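Local structure of arginine kinase (4RF6) at residues Pro145-Lys149 and Ala150-Glu154; Arg136-Lys139 and Gly140-Leu143; Glu259-Lys263 and Leu264-His268; Asn208-Trp211 and Pro212-Arg215; Thr56-Asp59 and Cys60-Gly64. The protein catalyses the reversible transfer of a phosphoryl group from ATP to L-arginine, giving phosphoarginine and ADP, as a monomer built of two tandem kinase repeats. All coordinates share one frame; numbering follows the deposited sequence.

Contact 1 of 5, residues Pro145-Lys149 and Ala150-Glu154; sequences PGVTK and AHRLE
Arg152 reaches back from the first turn of its helix over Val147 and Thr148, in the loop just before it. Its CB sits 3.7 Å from Thr148 O, the carbonyl that accepts the backbone bond from Arg152 N at 3.0 Å. CG stands anti to the backbone N (chi1 -174°), and the chain runs straight until it bends at chi3, which swings the guanidinium across the valine at about a right angle. Val147 CG1 then lies over one guanidinium face, 3.5 Å from Arg152 NH2. NH1 donates to two waters, one of them in the guanidinium plane. Through these two waters the guanidinium is tied to Val147 O in the loop and, by the in-plane one, to Lys149 O in the first turn. Val147 CG2 packs on His151 CB, while the imidazole, in an edge-to-face contact with Tyr141, shares a water through ND1 with the weakly bound Thr148 N. Lys149 NZ leaves the group for a salt bridge with Glu213. Thr148 OG1, held between its own backbone N and carbonyl carbon (chi1 67°), accepts from His151 N at 3.2 Å: a threonine N-cap, here starting helix 149-163.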
# COMPACT_ATOMS: atom_id res chain seq x y z
N PRO A 145 21.48 -17.23 -20.78
CA PRO A 145 22.94 -17.34 -20.78
C PRO A 145 23.53 -17.66 -22.16
O PRO A 145 24.73 -17.49 -22.34
CB PRO A 145 23.22 -18.51 -19.83
CG PRO A 145 21.96 -18.67 -19.02
CD PRO A 145 20.86 -18.27 -19.94
N GLY A 146 22.71 -18.13 -23.10
CA GLY A 146 23.22 -18.54 -24.40
C GLY A 146 22.64 -17.83 -25.61
O GLY A 146 23.10 -18.01 -26.75
N VAL A 147 21.61 -17.02 -25.38
CA VAL A 147 20.95 -16.29 -26.47
C VAL A 147 21.95 -15.38 -27.21
O VAL A 147 22.82 -14.77 -26.60
CB VAL A 147 19.75 -15.46 -25.94
CG1 VAL A 147 20.23 -14.30 -25.08
CG2 VAL A 147 18.90 -14.96 -27.09
N THR A 148 21.85 -15.32 -28.54
CA THR A 148 22.72 -14.46 -29.34
C THR A 148 22.27 -13.00 -29.26
O THR A 148 21.12 -12.71 -28.92
CB THR A 148 22.76 -14.87 -30.81
OG1 THR A 148 21.47 -14.63 -31.40
CG2 THR A 148 23.11 -16.35 -30.95
N LYS A 149 23.18 -12.10 -29.61
CA LYS A 149 22.94 -10.66 -29.60
C LYS A 149 21.73 -10.29 -30.46
O LYS A 149 20.87 -9.52 -30.04
CB LYS A 149 24.21 -9.97 -30.11
CG LYS A 149 24.16 -8.45 -30.25
CD LYS A 149 25.57 -7.93 -30.47
CE LYS A 149 25.62 -6.49 -30.91
NZ LYS A 149 25.06 -5.54 -29.90
N ALA A 150 21.67 -10.87 -31.66
CA ALA A 150 20.58 -10.61 -32.60
C ALA A 150 19.24 -11.13 -32.10
O ALA A 150 18.20 -10.50 -32.29
CB ALA A 150 20.91 -11.23 -33.95
N HIS A 151 19.26 -12.30 -31.48
CA HIS A 151 18.03 -12.92 -31.03
C HIS A 151 17.44 -12.23 -29.79
O HIS A 151 16.22 -12.19 -29.63
CB HIS A 151 18.25 -14.42 -30.79
CG HIS A 151 18.30 -15.22 -32.06
ND1 HIS A 151 18.62 -16.56 -32.08
CD2 HIS A 151 18.06 -14.87 -33.35
CE1 HIS A 151 18.59 -17.00 -33.33
NE2 HIS A 151 18.25 -15.99 -34.12
N ARG A 152 18.30 -11.70 -28.93
CA ARG A 152 17.84 -10.93 -27.78
C ARG A 152 17.04 -9.72 -28.28
O ARG A 152 16.01 -9.35 -27.70
CB ARG A 152 19.03 -10.47 -26.93
CG ARG A 152 18.63 -9.77 -25.63
CD ARG A 152 19.85 -9.22 -24.87
NE ARG A 152 20.62 -10.29 -24.23
CZ ARG A 152 21.79 -10.75 -24.66
NH1 ARG A 152 22.36 -10.23 -25.75
NH2 ARG A 152 22.40 -11.73 -24.01
N LEU A 153 17.51 -9.12 -29.37
CA LEU A 153 16.85 -7.96 -29.95
C LEU A 153 15.52 -8.35 -30.59
O LEU A 153 14.53 -7.62 -30.49
CB LEU A 153 17.78 -7.30 -30.97
CG LEU A 153 18.98 -6.62 -30.33
CD1 LEU A 153 20.04 -6.27 -31.36
CD2 LEU A 153 18.51 -5.37 -29.60
N GLU A 154 15.50 -9.51 -31.24
CA GLU A 154 14.29 -10.02 -31.86
C GLU A 154 13.25 -10.36 -30.80
O GLU A 154 12.04 -10.17 -31.00
CB GLU A 154 14.61 -11.25 -32.71
CG GLU A 154 13.44 -11.82 -33.49
CD GLU A 154 13.89 -12.85 -34.51
OE1 GLU A 154 14.68 -12.49 -35.41
OE2 GLU A 154 13.46 -14.01 -34.40
O HOH W 1 24.35 -12.25 -26.34
O HOH W 2 19.69 -17.89 -29.47
O HOH W 3 21.44 -8.12 -27.74

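Contact 2 of 5, residues Arg136-Lys139 and Gly140-Leu143; sequences RSLK and GYGL
Ser137 and Leu143 touch across a bend whose tip is a type II beta turn, Leu138 to Tyr141, in the loop that carries the chain from strand 127-136 toward helix 149-163. In the first shell, Leu143 CD2 lies 3.4 Å from Ser137 OG and 3.7 Å from Ser137 CB, a methyl resting against the serine side chain. On the turn itself the Tyr141 ring turns back beside the preceding residues. CG is anti to the carbonyl carbon and beside the backbone N (chi1 -50°), which brings Tyr141 CD2 within 4.0 Å of Leu138 CB and sets Leu138 O at the ring edge, near its plane. Gly140 occupies the third position of the turn with a positive phi of 95°, where a CB would run into the carbonyl oxygen of Lys139.

The next shell fixes both arms. His234 receives the Leu138 N-H at ND1 and meets Gly142 O through NE2, so one imidazole bridges the two sides of the bend. Gln267 NE2 donates to Leu138 O, and backbone bonds join Ser137 to Gln267 and Lys139 to Gly265. Leu138 packs on Ile155 and Val159 of helix 149-163. The tyrosine hydroxyl bonds to both Lys158 and Glu154 of that helix. Nearer the backbone, Tyr141 CD2 and Tyr141 CE2 each lie 3.4 Å from Lys139 O.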
# COMPACT_ATOMS: atom_id res chain seq x y z
N ARG A 136 9.40 -16.90 -17.93
CA ARG A 136 9.10 -17.57 -19.19
C ARG A 136 10.20 -17.27 -20.21
O ARG A 136 10.87 -16.25 -20.12
CB ARG A 136 7.74 -17.11 -19.75
CG ARG A 136 6.50 -17.48 -18.91
CD ARG A 136 6.22 -18.98 -18.98
NE ARG A 136 4.97 -19.33 -18.30
CZ ARG A 136 4.89 -19.69 -17.03
NH1 ARG A 136 5.98 -19.74 -16.27
NH2 ARG A 136 3.71 -20.00 -16.50
N SER A 137 10.38 -18.17 -21.17
CA SER A 137 11.30 -17.93 -22.27
C SER A 137 10.57 -18.24 -23.58
O SER A 137 9.74 -19.15 -23.63
CB SER A 137 12.55 -18.80 -22.13
OG SER A 137 13.24 -18.52 -20.93
N LEU A 138 10.86 -17.46 -24.62
CA LEU A 138 10.18 -17.63 -25.91
C LEU A 138 10.71 -18.82 -26.71
O LEU A 138 11.92 -19.06 -26.74
CB LEU A 138 10.30 -16.36 -26.76
CG LEU A 138 9.71 -15.05 -26.25
CD1 LEU A 138 9.80 -13.98 -27.33
CD2 LEU A 138 8.27 -15.24 -25.81
N LYS A 139 9.79 -19.54 -27.35
CA LYS A 139 10.16 -20.61 -28.29
C LYS A 139 11.11 -20.10 -29.36
O LYS A 139 10.98 -18.97 -29.83
CB LYS A 139 8.91 -21.15 -28.98
CG LYS A 139 8.07 -22.07 -28.13
CD LYS A 139 6.73 -22.40 -28.78
CE LYS A 139 5.95 -23.43 -27.96
NZ LYS A 139 4.47 -23.28 -28.09
N GLY A 140 12.07 -20.94 -29.74
CA GLY A 140 12.92 -20.65 -30.88
C GLY A 140 14.26 -19.99 -30.59
O GLY A 140 14.99 -19.63 -31.51
N TYR A 141 14.60 -19.84 -29.31
CA TYR A 141 15.85 -19.18 -28.93
C TYR A 141 16.58 -19.94 -27.82
O TYR A 141 16.01 -20.81 -27.17
CB TYR A 141 15.59 -17.74 -28.49
CG TYR A 141 14.75 -16.93 -29.45
CD1 TYR A 141 15.30 -16.41 -30.62
CD2 TYR A 141 13.40 -16.70 -29.20
CE1 TYR A 141 14.54 -15.68 -31.50
CE2 TYR A 141 12.63 -15.96 -30.08
CZ TYR A 141 13.21 -15.46 -31.23
OH TYR A 141 12.47 -14.73 -32.12
N GLY A 142 17.85 -19.60 -27.61
CA GLY A 142 18.55 -20.09 -26.43
C GLY A 142 18.01 -19.36 -25.22
O GLY A 142 17.29 -18.36 -25.35
N LEU A 143 18.34 -19.85 -24.03
CA LEU A 143 17.95 -19.15 -22.83
C LEU A 143 18.88 -17.96 -22.64
O LEU A 143 19.81 -17.76 -23.43
CB LEU A 143 17.96 -20.11 -21.64
CG LEU A 143 17.02 -21.29 -21.89
CD1 LEU A 143 17.29 -22.48 -20.98
CD2 LEU A 143 15.56 -20.84 -21.77

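Contact 3 of 5, residues Glu259-Lys263 and Leu264-His268; sequences EIDKK and LGFQH
Phe266 turns back against the end of helix 246-264 and lays its ring against Ile260 and Asp261. The two helix residues meet it differently. Ile260 approaches at about a right angle, its CG2 methyl, anti to the backbone N, reaching CE1 and CZ of the phenyl ring at 3.6 Å each. Asp261 crosses at a slant: its CA stands 3.7 Å above one face, displaced toward the rim, and its CB comes within 3.4 Å of Phe266 CE2. The aspartate carboxylate is inclined to the ring by 38°. A water that donates to Asp261 OD1 and weakly accepts from Phe266 N links the same pair on the polar side. Ile260 and Phe266 both also rest on Leu235 of strand 235-242, which places the aromatic ring between helix and sheet. Along the last turn, Lys263 NZ pairs with Glu259 OE2 at 2.9 Å, and both side chains touch Val162 of helix 149-163. Backbone bonds close the helix: Leu264 N gives to Ile260 O at 2.8 Å, and Gly265 N more weakly to Asp261 O. Gly265, the first residue to leave helical angles, has the positive phi (84°) typical of glycine at a helix C-terminus, and the apolar Ile260-Phe266 contact spans it.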
# COMPACT_ATOMS: atom_id res chain seq x y z
N GLU A 259 -1.83 -14.35 -23.58
CA GLU A 259 -1.75 -13.57 -24.81
C GLU A 259 -0.36 -13.64 -25.44
O GLU A 259 -0.22 -13.85 -26.65
CB GLU A 259 -2.14 -12.10 -24.55
CG GLU A 259 -1.97 -11.19 -25.77
CD GLU A 259 -2.79 -11.64 -26.97
OE1 GLU A 259 -3.81 -12.34 -26.79
OE2 GLU A 259 -2.42 -11.27 -28.11
N ILE A 260 0.67 -13.48 -24.61
CA ILE A 260 2.04 -13.65 -25.07
C ILE A 260 2.24 -15.08 -25.59
O ILE A 260 2.81 -15.28 -26.66
CB ILE A 260 3.05 -13.35 -23.94
CG1 ILE A 260 3.01 -11.88 -23.54
CG2 ILE A 260 4.46 -13.74 -24.36
CD1 ILE A 260 3.82 -11.53 -22.28
N ASP A 261 1.75 -16.06 -24.82
CA ASP A 261 1.85 -17.46 -25.21
C ASP A 261 1.21 -17.69 -26.58
O ASP A 261 1.82 -18.28 -27.47
CB ASP A 261 1.17 -18.35 -24.15
CG ASP A 261 1.54 -19.82 -24.29
OD1 ASP A 261 2.11 -20.21 -25.33
OD2 ASP A 261 1.26 -20.60 -23.34
N LYS A 262 -0.03 -17.22 -26.73
CA LYS A 262 -0.76 -17.33 -27.98
C LYS A 262 0.03 -16.78 -29.18
O LYS A 262 0.20 -17.47 -30.19
CB LYS A 262 -2.09 -16.57 -27.86
CG LYS A 262 -2.87 -16.45 -29.16
CD LYS A 262 -3.99 -15.43 -29.04
CE LYS A 262 -5.19 -15.83 -29.87
NZ LYS A 262 -6.33 -14.88 -29.68
N LYS A 263 0.52 -15.56 -29.05
CA LYS A 263 1.19 -14.88 -30.15
C LYS A 263 2.63 -15.34 -30.38
O LYS A 263 3.13 -15.28 -31.50
CB LYS A 263 1.17 -13.36 -29.93
CG LYS A 263 -0.22 -12.74 -29.97
CD LYS A 263 -0.84 -12.84 -31.37
CE LYS A 263 -2.22 -12.21 -31.43
NZ LYS A 263 -2.20 -10.80 -30.94
N LEU A 264 3.29 -15.82 -29.32
CA LEU A 264 4.73 -16.08 -29.40
C LEU A 264 5.16 -17.51 -29.09
O LEU A 264 6.08 -18.03 -29.72
CB LEU A 264 5.50 -15.09 -28.53
CG LEU A 264 5.39 -13.62 -28.94
CD1 LEU A 264 6.32 -12.74 -28.11
CD2 LEU A 264 5.69 -13.46 -30.42
N GLY A 265 4.53 -18.14 -28.10
CA GLY A 265 4.93 -19.49 -27.70
C GLY A 265 6.09 -19.50 -26.71
O GLY A 265 6.99 -18.66 -26.79
N PHE A 266 6.08 -20.47 -25.79
CA PHE A 266 7.05 -20.55 -24.70
C PHE A 266 7.87 -21.84 -24.75
O PHE A 266 7.37 -22.87 -25.20
CB PHE A 266 6.33 -20.52 -23.35
CG PHE A 266 5.69 -19.20 -23.02
CD1 PHE A 266 6.31 -18.00 -23.35
CD2 PHE A 266 4.46 -19.16 -22.37
CE1 PHE A 266 5.71 -16.79 -23.04
CE2 PHE A 266 3.86 -17.96 -22.05
CZ PHE A 266 4.48 -16.77 -22.39
N GLN A 267 9.11 -21.81 -24.27
CA GLN A 267 9.88 -23.04 -24.09
C GLN A 267 9.29 -23.85 -22.94
O GLN A 267 9.06 -23.31 -21.86
CB GLN A 267 11.36 -22.73 -23.83
CG GLN A 267 12.02 -21.98 -24.97
CD GLN A 267 13.50 -21.74 -24.74
OE1 GLN A 267 14.22 -22.62 -24.27
NE2 GLN A 267 13.96 -20.54 -25.06
N HIS A 268 9.05 -25.13 -23.19
CA HIS A 268 8.18 -25.94 -22.34
C HIS A 268 8.34 -27.42 -22.69
O HIS A 268 8.32 -27.78 -23.87
CB HIS A 268 6.74 -25.47 -22.57
CG HIS A 268 5.72 -26.12 -21.68
ND1 HIS A 268 5.07 -27.28 -22.03
CD2 HIS A 268 5.22 -25.75 -20.48
CE1 HIS A 268 4.21 -27.61 -21.07
NE2 HIS A 268 4.29 -26.70 -20.12
O HOH W 4 3.79 -22.76 -25.10

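Contact 4 of 5, residues Asn208-Trp211 and Pro212-Arg215; sequences NKEW and PEGR
Arg215 hydrogen-bonds back to Lys209 across a doubled turn. One type II beta turn runs from Asn208 to Trp211 and a second from Pro212 to Arg215, joined by a cis peptide bond before Pro212.

Among the polar contacts, the guanidinium grips Lys209 O end-on with two nitrogens, NH1 at 2.9 Å and NH2 at 3.0 Å. The oxygen lies in the guanidinium plane, while both nitrogens come from the same face of the carbonyl plane. NH2 also donates to Glu213 O at 2.9 Å, in that carbonyl's plane and on a lone pair. Between the turns, Glu213 N gives its hydrogen to Glu210 O at 2.9 Å.

The aromatic contacts centre on Trp211, whose CG, anti to the backbone N (chi1 -177°), lies beside the carbonyl carbon and so brings the indole next to the Pro212 ring. Pro212 CB sits over the indole face, 3.5 Å from the centroid of the five-membered ring, a CH-pi contact favoured by the cis link. Farther along the indole, Trp211 CE3 lies over one face of the guanidinium, 3.6 Å from Arg215 NE, the two planes being 58° apart.

The Glu213 carboxylate has Lys149 as its partner. With Arg152 close to the Arg215 guanidinium, the backbone oxygens bound by Arg215 probably help to offset the neighbouring like charge, and they fix the arginine's rotation.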
# COMPACT_ATOMS: atom_id res chain seq x y z
N ASN A 208 24.97 -11.35 -18.52
CA ASN A 208 25.17 -9.92 -18.71
C ASN A 208 25.64 -9.48 -20.09
O ASN A 208 25.80 -8.29 -20.33
CB ASN A 208 26.14 -9.37 -17.66
CG ASN A 208 25.45 -8.99 -16.36
OD1 ASN A 208 24.24 -8.77 -16.33
ND2 ASN A 208 26.22 -8.91 -15.28
N LYS A 209 25.88 -10.44 -21.00
CA LYS A 209 26.41 -10.11 -22.32
C LYS A 209 25.60 -9.03 -23.04
O LYS A 209 24.37 -9.01 -22.98
CB LYS A 209 26.53 -11.36 -23.21
CG LYS A 209 27.62 -12.35 -22.76
CD LYS A 209 27.98 -13.35 -23.87
CE LYS A 209 26.83 -14.31 -24.18
NZ LYS A 209 26.43 -15.17 -23.02
N GLU A 210 26.33 -8.12 -23.70
CA GLU A 210 25.76 -6.98 -24.42
C GLU A 210 24.94 -5.99 -23.58
O GLU A 210 24.14 -5.23 -24.15
CB GLU A 210 24.92 -7.44 -25.63
CG GLU A 210 25.44 -8.65 -26.40
CD GLU A 210 26.82 -8.45 -27.00
OE1 GLU A 210 27.43 -9.48 -27.38
OE2 GLU A 210 27.29 -7.30 -27.10
N TRP A 211 25.12 -5.98 -22.26
CA TRP A 211 24.35 -5.08 -21.40
C TRP A 211 24.44 -3.62 -21.86
O TRP A 211 25.53 -3.14 -22.18
CB TRP A 211 24.81 -5.17 -19.94
CG TRP A 211 23.99 -4.32 -19.03
CD1 TRP A 211 24.23 -3.02 -18.67
CD2 TRP A 211 22.76 -4.69 -18.40
NE1 TRP A 211 23.23 -2.57 -17.84
CE2 TRP A 211 22.31 -3.58 -17.67
CE3 TRP A 211 21.99 -5.86 -18.39
CZ2 TRP A 211 21.13 -3.60 -16.93
CZ3 TRP A 211 20.82 -5.88 -17.65
CH2 TRP A 211 20.40 -4.77 -16.93
N PRO A 212 23.31 -2.90 -21.89
CA PRO A 212 21.94 -3.27 -21.52
C PRO A 212 21.05 -3.48 -22.74
O PRO A 212 19.83 -3.32 -22.64
CB PRO A 212 21.46 -2.02 -20.79
CG PRO A 212 22.09 -0.90 -21.60
CD PRO A 212 23.41 -1.45 -22.14
N GLU A 213 21.65 -3.81 -23.87
CA GLU A 213 20.92 -4.00 -25.12
C GLU A 213 19.80 -5.03 -24.98
O GLU A 213 20.01 -6.12 -24.43
CB GLU A 213 21.89 -4.44 -26.21
CG GLU A 213 21.25 -4.68 -27.56
CD GLU A 213 22.28 -4.89 -28.66
OE1 GLU A 213 22.80 -6.01 -28.78
OE2 GLU A 213 22.57 -3.92 -29.39
N GLY A 214 18.61 -4.70 -25.48
CA GLY A 214 17.51 -5.65 -25.51
C GLY A 214 16.80 -5.85 -24.19
O GLY A 214 15.83 -6.61 -24.11
N ARG A 215 17.28 -5.18 -23.14
CA ARG A 215 16.61 -5.21 -21.84
C ARG A 215 15.59 -4.09 -21.75
O ARG A 215 15.79 -3.00 -22.31
CB ARG A 215 17.62 -5.07 -20.70
CG ARG A 215 18.37 -6.35 -20.35
CD ARG A 215 19.45 -6.65 -21.37
NE ARG A 215 20.32 -7.75 -20.95
CZ ARG A 215 21.44 -8.09 -21.57
NH1 ARG A 215 22.17 -9.11 -21.12
NH2 ARG A 215 21.84 -7.41 -22.64

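Contact 5 of 5, residues Thr56-Asp59 and Cys60-Gly64; sequences TLWD and CINSG
The backbone enters helix 57-66 through a first turn in which Cys60 N bonds to Thr56 O and Ile61 N to Leu57 O, and kinks where the N of Ser63 and Gly64 lack a bond to the turn before. The start is a capping box. Thr56 OG1 accepts from Asp59 N at 3.1 Å, and Asp59 OD2 takes the Thr56 N-H in return at 2.9 Å, the donor lying on the anti side, 23° out of the carboxylate plane. The other carboxylate oxygen pairs with Lys14, so the aspartate serves both the helix start and helix 7-14.

Past the cap, Trp58 and Ile61 cross at a slant. Ile61 holds CG1 between its backbone N and carbonyl carbon (chi1 67°), which lifts CD1 over the middle of the indole six-membered ring, 4.1 Å from its centroid: a CH-pi contact. Its other branch, CG2, lies 4.2 Å from Leu57 CD1, and Leu88 of helix 86-96 touches both residues. Ile61 also comes close to Val74, in the segment that probably binds the arginine substrate. Indole NE1 donates to Ala18 O, which helps fix the ring's rotation.

Asn62 comes to the ring's rim. Its amide, turned 56° from the indole, gives ND2 to Ala204 O and places OD1 near the indole plane, 3.7 Å from Trp58 CZ3.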
# COMPACT_ATOMS: atom_id res chain seq x y z
N THR A 56 28.79 -25.30 -23.58
CA THR A 56 29.59 -26.38 -22.98
C THR A 56 29.18 -26.58 -21.53
O THR A 56 28.43 -25.78 -20.96
CB THR A 56 31.10 -26.07 -23.03
OG1 THR A 56 31.41 -25.02 -22.10
CG2 THR A 56 31.53 -25.65 -24.42
N LEU A 57 29.68 -27.66 -20.93
CA LEU A 57 29.44 -27.95 -19.53
C LEU A 57 30.03 -26.83 -18.68
O LEU A 57 29.39 -26.36 -17.73
CB LEU A 57 30.09 -29.28 -19.15
CG LEU A 57 30.02 -29.74 -17.69
CD1 LEU A 57 28.59 -30.08 -17.28
CD2 LEU A 57 30.93 -30.94 -17.48
N TRP A 58 31.24 -26.40 -19.03
CA TRP A 58 31.89 -25.31 -18.32
C TRP A 58 31.07 -24.02 -18.34
O TRP A 58 31.02 -23.31 -17.34
CB TRP A 58 33.30 -25.06 -18.87
CG TRP A 58 34.35 -25.44 -17.88
CD1 TRP A 58 35.22 -26.50 -17.96
CD2 TRP A 58 34.64 -24.78 -16.64
NE1 TRP A 58 36.03 -26.53 -16.86
CE2 TRP A 58 35.69 -25.49 -16.03
CE3 TRP A 58 34.11 -23.66 -16.00
CZ2 TRP A 58 36.23 -25.10 -14.79
CZ3 TRP A 58 34.64 -23.28 -14.78
CH2 TRP A 58 35.69 -24.00 -14.19
N ASP A 59 30.45 -23.72 -19.48
CA ASP A 59 29.57 -22.55 -19.58
C ASP A 59 28.46 -22.64 -18.55
O ASP A 59 28.07 -21.64 -17.94
CB ASP A 59 28.95 -22.46 -20.98
CG ASP A 59 29.96 -22.09 -22.05
OD1 ASP A 59 30.83 -21.24 -21.78
OD2 ASP A 59 29.87 -22.65 -23.16
N CYS A 60 27.96 -23.85 -18.35
CA CYS A 60 26.85 -24.07 -17.44
C CYS A 60 27.25 -23.99 -15.97
O CYS A 60 26.49 -23.47 -15.14
CB CYS A 60 26.19 -25.42 -17.72
SG CYS A 60 25.24 -25.44 -19.25
N ILE A 61 28.43 -24.48 -15.64
CA ILE A 61 28.85 -24.55 -14.24
C ILE A 61 29.65 -23.33 -13.80
O ILE A 61 29.99 -23.21 -12.63
CB ILE A 61 29.70 -25.80 -13.96
CG1 ILE A 61 31.04 -25.70 -14.69
CG2 ILE A 61 28.94 -27.07 -14.33
CD1 ILE A 61 32.03 -26.78 -14.30
N ASN A 62 29.95 -22.43 -14.74
CA ASN A 62 30.88 -21.34 -14.46
C ASN A 62 30.52 -20.48 -13.24
O ASN A 62 31.40 -20.17 -12.42
CB ASN A 62 31.08 -20.43 -15.67
CG ASN A 62 32.24 -19.46 -15.49
OD1 ASN A 62 33.36 -19.88 -15.18
ND2 ASN A 62 31.97 -18.17 -15.65
N SER A 63 29.25 -20.11 -13.12
CA SER A 63 28.84 -19.22 -12.03
C SER A 63 29.07 -19.87 -10.67
O SER A 63 29.46 -19.20 -9.71
CB SER A 63 27.38 -18.80 -12.19
OG SER A 63 27.03 -17.86 -11.20
N GLY A 64 28.83 -21.17 -10.59
CA GLY A 64 28.99 -21.91 -9.35
C GLY A 64 30.43 -22.10 -8.91
O GLY A 64 30.69 -22.41 -7.74

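In the fold
From the N terminus, contact 5 comes first, at the start of helix 57-66 in the small N-terminal domain; none of the other four touches it. Contact 2 then closes the bend leaving strand 127-136, and contact 1 starts helix 149-163 a few residues on. Contact 4 shapes the loop before strand 216-220, and contact 3 ends helix 246-264. All five follow in series, none nested or crossing, yet four join in space. Contact 2 meets contact 1 through Tyr141 with His151 and Glu154, and meets contact 3 through backbone bonds; contact 1 meets contact 4 through the Lys149-Glu213 salt bridge. Together these four tie two helices to loops beside the antiparallel sheet of the first catalytic domain.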